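Local coordinates for fibronectin type III domain-containing protein (Simiduia agarivorans, PDB 6P2K), which probably hydrolyses xyloglucan or related beta-glucans as a glycoside hydrolase family 74 enzyme, whose catalytic part is built from seven-bladed beta-propellers, at residues T628-G637 and N647-G657. Residues are numbered along the deposited sequence; the frame is centred on the assembly and turned at random.
Sequences TVYLMSFAKG and NWQILLSTDEG
Phe634 and Trp648 meet edge to face at one end of the middle strand pair of a beta-propeller blade. This blade is a four-stranded antiparallel sheet, with strand 618-625 beside 628-634 and strand 661-664 beside 648-653. The benzo edge of Trp648 points at the Phe634 ring. Its CE3 sits over the ring centre, 3.5 Å from Phe634 CZ, and the planes stand at 65°. With CG anti to the backbone N (chi1 174°), the Phe634 ring lies between Trp648 and Ile650. Ile650 CD1 comes to 3.6 Å from Phe634 CD1. Ile650 also uses its other branch: CG2 touches Met632 CG at 3.7 Å. Leu652 continues the row, with CD1 against Met632 CB and CD2 near Tyr630 CD1. Were Phe634 replaced by an alanine, the Trp648 edge would probably lose the aromatic face it points into, and Ile650 CD1 the ring carbons beside it. The other face of the sheet carries Leu631, Ser633, Leu651 and Ser653, and there Ser633 and Leu651 both touch Leu611 of strand 605-615. Trp648 also lays a ring face over the backbone at the corner of Ala635 and Lys636, where Ala635 CA makes an off-centre CH-pi contact. Backbone bonds hold the register; Ser633 N to Leu651 O is nearly straight at 170°. The bond from Ala635 N to Gln649 O is weak. At the far end, Ser653 OG donates to Asp655 OD1 and accepts from Gly657 N, fixing the turn after the strand. Leu631 CD2 packs on that turn, 3.6 Å from Gly657 N.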
loop_
_atom_site.group_PDB
_atom_site.type_symbol
_atom_site.label_atom_id
_atom_site.label_comp_id
_atom_site.label_asym_id
_atom_site.label_seq_id
_atom_site.Cartn_x
_atom_site.Cartn_y
_atom_site.Cartn_z
ATOM N N THR B 628 20.407 -46.040 -2.983
ATOM C CA THR B 628 20.360 -46.619 -1.649
ATOM C C THR B 628 19.879 -45.564 -0.666
ATOM O O THR B 628 20.286 -44.401 -0.742
ATOM C CB THR B 628 21.735 -47.149 -1.219
ATOM O OG1 THR B 628 22.119 -48.232 -2.075
ATOM C CG2 THR B 628 21.702 -47.643 0.221
ATOM N N VAL B 629 18.994 -45.967 0.240
ATOM C CA VAL B 629 18.554 -45.116 1.338
ATOM C C VAL B 629 19.366 -45.495 2.567
ATOM O O VAL B 629 19.346 -46.652 3.004
ATOM C CB VAL B 629 17.047 -45.256 1.597
ATOM C CG1 VAL B 629 16.659 -44.484 2.850
ATOM C CG2 VAL B 629 16.262 -44.752 0.401
ATOM N N TYR B 630 20.094 -44.530 3.112
ATOM C CA TYR B 630 20.964 -44.752 4.254
ATOM C C TYR B 630 20.297 -44.241 5.523
ATOM O O TYR B 630 19.677 -43.174 5.523
ATOM C CB TYR B 630 22.311 -44.052 4.049
ATOM C CG TYR B 630 23.147 -44.665 2.949
ATOM C CD1 TYR B 630 23.948 -45.773 3.196
ATOM C CD2 TYR B 630 23.128 -44.143 1.663
ATOM C CE1 TYR B 630 24.711 -46.342 2.192
ATOM C CE2 TYR B 630 23.887 -44.704 0.653
ATOM C CZ TYR B 630 24.679 -45.805 0.925
ATOM O OH TYR B 630 25.437 -46.373 -0.073
ATOM N N LEU B 631 20.420 -45.014 6.601
ATOM C CA LEU B 631 19.931 -44.625 7.917
ATOM C C LEU B 631 21.083 -44.769 8.898
ATOM O O LEU B 631 21.568 -45.882 9.127
ATOM C CB LEU B 631 18.738 -45.485 8.344
ATOM C CG LEU B 631 17.972 -45.061 9.598
ATOM C CD1 LEU B 631 17.225 -43.752 9.363
ATOM C CD2 LEU B 631 17.010 -46.157 10.029
ATOM N N MET B 632 21.522 -43.649 9.468
ATOM C CA MET B 632 22.745 -43.589 10.258
ATOM C C MET B 632 22.432 -43.082 11.657
ATOM O O MET B 632 21.768 -42.051 11.821
ATOM C CB MET B 632 23.776 -42.689 9.574
ATOM C CG MET B 632 25.134 -42.648 10.246
ATOM S SD MET B 632 25.303 -41.285 11.422
ATOM C CE MET B 632 25.349 -39.884 10.304
ATOM N N SER B 633 22.922 -43.803 12.662
ATOM C CA SER B 633 22.697 -43.473 14.061
ATOM C C SER B 633 24.016 -43.175 14.756
ATOM O O SER B 633 24.998 -43.906 14.588
ATOM C CB SER B 633 21.985 -44.627 14.780
ATOM O OG SER B 633 22.115 -44.527 16.192
ATOM N N PHE B 634 24.027 -42.106 15.546
ATOM C CA PHE B 634 25.142 -41.769 16.425
ATOM C C PHE B 634 24.610 -41.834 17.848
ATOM O O PHE B 634 23.837 -40.964 18.264
ATOM C CB PHE B 634 25.715 -40.391 16.102
ATOM C CG PHE B 634 26.782 -39.932 17.062
ATOM C CD1 PHE B 634 27.843 -40.759 17.397
ATOM C CD2 PHE B 634 26.724 -38.662 17.623
ATOM C CE1 PHE B 634 28.824 -40.332 18.275
ATOM C CE2 PHE B 634 27.702 -38.227 18.500
ATOM C CZ PHE B 634 28.754 -39.063 18.827
ATOM N N ALA B 635 25.007 -42.867 18.581
ATOM C CA ALA B 635 24.421 -43.165 19.879
ATOM C C ALA B 635 25.264 -44.246 20.536
ATOM O O ALA B 635 26.195 -44.786 19.933
ATOM C CB ALA B 635 22.964 -43.624 19.742
ATOM N N LYS B 636 24.930 -44.556 21.782
ATOM C CA LYS B 636 25.470 -45.727 22.451
ATOM C C LYS B 636 24.450 -46.859 22.402
ATOM O O LYS B 636 23.266 -46.648 22.135
ATOM C CB LYS B 636 25.857 -45.410 23.902
ATOM C CG LYS B 636 24.712 -45.425 24.901
ATOM C CD LYS B 636 25.209 -45.073 26.299
ATOM C CE LYS B 636 24.262 -45.567 27.385
ATOM N NZ LYS B 636 24.960 -46.478 28.346
ATOM N N GLY B 637 24.932 -48.074 22.645
ATOM C CA GLY B 637 24.056 -49.230 22.657
ATOM C C GLY B 637 23.724 -49.733 21.260
ATOM O O GLY B 637 24.501 -49.592 20.313
ATOM N N ASN B 647 30.157 -46.607 25.207
ATOM C CA ASN B 647 30.815 -45.990 24.060
ATOM C C ASN B 647 29.800 -45.657 22.975
ATOM O O ASN B 647 28.985 -46.502 22.589
ATOM C CB ASN B 647 31.886 -46.920 23.496
ATOM C CG ASN B 647 33.107 -47.017 24.387
ATOM O OD1 ASN B 647 33.570 -46.018 24.943
ATOM N ND2 ASN B 647 33.638 -48.228 24.529
ATOM N N TRP B 648 29.852 -44.426 22.476
ATOM C CA TRP B 648 29.029 -44.045 21.339
ATOM C C TRP B 648 29.684 -44.525 20.052
ATOM O O TRP B 648 30.911 -44.517 19.924
ATOM C CB TRP B 648 28.826 -42.532 21.296
ATOM C CG TRP B 648 27.907 -42.023 22.361
ATOM C CD1 TRP B 648 27.865 -42.419 23.667
ATOM C CD2 TRP B 648 26.896 -41.024 22.212
ATOM N NE1 TRP B 648 26.890 -41.724 24.341
ATOM C CE2 TRP B 648 26.281 -40.860 23.471
ATOM C CE3 TRP B 648 26.450 -40.249 21.136
ATOM C CZ2 TRP B 648 25.238 -39.958 23.681
ATOM C CZ3 TRP B 648 25.420 -39.353 21.347
ATOM C CH2 TRP B 648 24.824 -39.215 22.610
ATOM N N GLN B 649 28.856 -44.955 19.102
ATOM C CA GLN B 649 29.334 -45.524 17.851
ATOM C C GLN B 649 28.471 -45.010 16.708
ATOM O O GLN B 649 27.383 -44.469 16.920
ATOM C CB GLN B 649 29.300 -47.061 17.881
ATOM C CG GLN B 649 29.920 -47.686 19.125
ATOM C CD GLN B 649 29.597 -49.167 19.266
ATOM O OE1 GLN B 649 30.484 -49.987 19.501
ATOM N NE2 GLN B 649 28.321 -49.511 19.127
ATOM N N ILE B 650 28.971 -45.184 15.486
ATOM C CA ILE B 650 28.201 -44.908 14.278
ATOM C C ILE B 650 27.704 -46.237 13.728
ATOM O O ILE B 650 28.507 -47.112 13.379
ATOM C CB ILE B 650 29.029 -44.152 13.227
ATOM C CG1 ILE B 650 29.543 -42.821 13.784
ATOM C CG2 ILE B 650 28.182 -43.895 11.988
ATOM C CD1 ILE B 650 28.461 -41.789 13.990
ATOM N N LEU B 651 26.387 -46.394 13.665
ATOM C CA LEU B 651 25.760 -47.579 13.099
ATOM C C LEU B 651 25.049 -47.196 11.811
ATOM O O LEU B 651 24.464 -46.113 11.713
ATOM C CB LEU B 651 24.767 -48.215 14.079
ATOM C CG LEU B 651 25.282 -48.567 15.478
ATOM C CD1 LEU B 651 24.313 -49.489 16.196
ATOM C CD2 LEU B 651 26.652 -49.205 15.401
ATOM N N LEU B 652 25.104 -48.086 10.826
ATOM C CA LEU B 652 24.542 -47.824 9.510
ATOM C C LEU B 652 23.560 -48.923 9.137
ATOM O O LEU B 652 23.779 -50.100 9.449
ATOM C CB LEU B 652 25.640 -47.723 8.444
ATOM C CG LEU B 652 25.266 -46.999 7.149
ATOM C CD1 LEU B 652 24.933 -45.543 7.428
ATOM C CD2 LEU B 652 26.390 -47.110 6.128
ATOM N N SER B 653 22.479 -48.529 8.466
ATOM C CA SER B 653 21.499 -49.464 7.938
ATOM C C SER B 653 21.082 -49.003 6.551
ATOM O O SER B 653 20.888 -47.804 6.323
ATOM C CB SER B 653 20.260 -49.563 8.842
ATOM O OG SER B 653 19.157 -50.100 8.123
ATOM N N THR B 654 20.942 -49.956 5.630
ATOM C CA THR B 654 20.445 -49.668 4.291
ATOM C C THR B 654 19.068 -50.268 4.040
ATOM O O THR B 654 18.623 -50.314 2.889
ATOM C CB THR B 654 21.430 -50.168 3.233
ATOM O OG1 THR B 654 21.668 -51.571 3.420
ATOM C CG2 THR B 654 22.750 -49.416 3.334
ATOM N N ASP B 655 18.377 -50.722 5.084
ATOM C CA ASP B 655 17.027 -51.264 4.954
ATOM C C ASP B 655 16.112 -50.673 6.020
ATOM O O ASP B 655 15.353 -51.378 6.689
ATOM C CB ASP B 655 17.032 -52.794 5.009
ATOM C CG ASP B 655 17.693 -53.347 6.263
ATOM O OD1 ASP B 655 18.138 -52.554 7.120
ATOM O OD2 ASP B 655 17.768 -54.588 6.387
ATOM N N GLU B 656 16.180 -49.351 6.181
ATOM C CA GLU B 656 15.273 -48.597 7.050
ATOM C C GLU B 656 15.271 -49.120 8.486
ATOM O O GLU B 656 14.234 -49.120 9.155
ATOM C CB GLU B 656 13.850 -48.588 6.482
ATOM C CG GLU B 656 13.737 -47.896 5.130
ATOM C CD GLU B 656 12.335 -47.385 4.840
ATOM O OE1 GLU B 656 12.094 -46.940 3.697
ATOM O OE2 GLU B 656 11.476 -47.430 5.750
ATOM N N GLY B 657 16.424 -49.575 8.971
ATOM C CA GLY B 657 16.568 -49.955 10.360
ATOM C C GLY B 657 16.272 -51.400 10.689
ATOM O O GLY B 657 16.246 -51.749 11.876
HETATM O O HOH W 1 18.401 -48.914 0.636
HETATM O O HOH W 2 17.852 -47.368 5.038
HETATM O O HOH W 3 24.588 -45.700 17.001
HETATM O O HOH W 4 25.986 -47.335 19.168
HETATM O O HOH W 5 27.600 -48.717 23.428
#